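PDB 3KFW: PaaX domain-containing protein, C-domain protein from Mycobacterium tuberculosis, which is of unknown function but is probably a PaaX-like, DNA-binding transcriptional regulator. Local coordinates for residues A[4-9]-A[45-50]. Sequence-based numbering, arbitrary orientation.
Sequences TARSVV and TRMVGA
M47, a selenomethionine, reaches from helix 37-49 to helix 5-13 and meets V9 tip to tip, its terminal methyl against both valine methyls and its selenium against one of them. V9 CG2 lies 3.5 Å from M47 SE, and the terminal M47 CE stands 3.8 Å from V9 CG1 and 3.8 Å from V9 CG2, so CE is evenly placed between the two branches while SE touches CG2 alone. With CG anti to the carbonyl carbon (chi1 -81°) and CG to SE continuing extended, the M47 chain spans most of the gap between the helices; a bend at chi3 (-89°) then turns CE across its end onto V9. M47 SE also rests against the preceding turn of helix 5-13, 3.9 Å from R6 CA and 4.2 Å from R6 CB. M47 and V9 are both buried. No hydrogen bond joins the segments, and the R6 and M47 CA atoms, the nearest across them, are 7.4 Å apart. This apolar contact lies within the PaaX-like region, assigned to the helix-turn-helix clan, and joins its first helix to the C-terminal end of helix 37-49, just before the two-stranded antiparallel hairpin 53-56/59-62. The packing continues around it: V9 also touches L40 and A5 touches A43, both of helix 37-49, while M47 touches L53 of the first hairpin strand. Polar interactions keep to the margin. R6 places CG anti to its own N (chi1 160°) and runs extended to NE, carrying the guanidinium away from the selenium to a salt bridge between R6 NH1 and D52 OD2. Close by, the carbonyl oxygen of A50 accepts a hydrogen bond from R65 NH2, tying the end of helix 37-49 to helix 64-77.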
# COMPACT_ATOMS: atom_id res chain seq x y z
N THR A 4 -30.30 23.82 17.69
CA THR A 4 -30.58 23.23 19.02
C THR A 4 -30.18 24.23 20.03
O THR A 4 -29.27 25.00 19.76
CB THR A 4 -29.80 21.89 19.32
OG1 THR A 4 -28.46 22.17 19.75
CG2 THR A 4 -29.82 20.95 18.11
N ALA A 5 -30.84 24.21 21.19
CA ALA A 5 -30.68 25.21 22.25
C ALA A 5 -29.23 25.63 22.54
O ALA A 5 -28.90 26.80 22.51
CB ALA A 5 -31.38 24.75 23.53
N ARG A 6 -28.36 24.67 22.80
CA ARG A 6 -26.96 24.92 23.08
C ARG A 6 -26.24 25.67 21.93
O ARG A 6 -25.66 26.74 22.13
CB ARG A 6 -26.25 23.60 23.44
CG ARG A 6 -24.76 23.72 23.26
CD ARG A 6 -23.92 22.65 23.89
NE ARG A 6 -22.65 22.71 23.17
CZ ARG A 6 -21.46 22.44 23.68
NH1 ARG A 6 -21.36 22.09 24.95
NH2 ARG A 6 -20.38 22.53 22.90
N SER A 7 -26.30 25.11 20.73
CA SER A 7 -25.60 25.71 19.62
C SER A 7 -26.18 27.07 19.22
O SER A 7 -25.45 27.93 18.71
CB SER A 7 -25.43 24.74 18.45
OG SER A 7 -26.45 24.90 17.50
N VAL A 8 -27.46 27.31 19.46
CA VAL A 8 -27.94 28.67 19.26
C VAL A 8 -27.57 29.68 20.34
O VAL A 8 -27.39 30.85 19.97
CB VAL A 8 -29.41 28.85 18.82
CG1 VAL A 8 -30.12 27.52 18.45
CG2 VAL A 8 -30.19 29.69 19.83
N VAL A 9 -27.45 29.28 21.63
CA VAL A 9 -26.88 30.25 22.60
C VAL A 9 -25.41 30.48 22.30
O VAL A 9 -24.94 31.59 22.46
CB VAL A 9 -27.17 30.04 24.15
CG1 VAL A 9 -28.44 29.22 24.38
CG2 VAL A 9 -25.97 29.49 24.93
N THR A 45 -28.80 26.27 32.40
CA THR A 45 -28.44 25.48 33.57
C THR A 45 -27.64 24.21 33.19
O THR A 45 -26.60 23.92 33.79
CB THR A 45 -29.69 25.14 34.46
OG1 THR A 45 -30.41 26.35 34.76
CG2 THR A 45 -29.27 24.46 35.78
N ARG A 46 -28.11 23.47 32.19
CA ARG A 46 -27.34 22.30 31.75
C ARG A 46 -25.90 22.67 31.30
O ARG A 46 -24.93 21.99 31.66
CB ARG A 46 -28.09 21.54 30.69
CG ARG A 46 -27.46 20.22 30.32
CD ARG A 46 -28.21 19.66 29.14
NE ARG A 46 -29.61 19.53 29.50
CZ ARG A 46 -30.28 18.38 29.58
NH1 ARG A 46 -31.56 18.39 29.93
NH2 ARG A 46 -29.68 17.23 29.29
N MSE A 47 -25.76 23.77 30.55
CA MSE A 47 -24.48 24.17 29.98
C MSE A 47 -23.45 24.58 31.03
O MSE A 47 -22.29 24.14 30.96
CB MSE A 47 -24.67 25.29 29.00
CG MSE A 47 -25.13 24.83 27.63
SE MSE A 47 -25.58 26.37 26.48
CE MSE A 47 -27.44 26.60 26.91
N VAL A 48 -23.89 25.43 31.98
CA VAL A 48 -23.16 25.79 33.20
C VAL A 48 -22.71 24.58 33.98
O VAL A 48 -21.63 24.59 34.56
CB VAL A 48 -24.04 26.64 34.16
CG1 VAL A 48 -23.39 26.73 35.53
CG2 VAL A 48 -24.26 28.03 33.63
N GLY A 49 -23.56 23.55 34.05
CA GLY A 49 -23.23 22.33 34.78
C GLY A 49 -22.20 21.49 34.05
O GLY A 49 -21.38 20.82 34.68
N ALA A 50 -22.23 21.55 32.72
CA ALA A 50 -21.35 20.76 31.87
C ALA A 50 -20.03 21.50 31.53
O ALA A 50 -19.20 20.99 30.75
CB ALA A 50 -22.09 20.36 30.60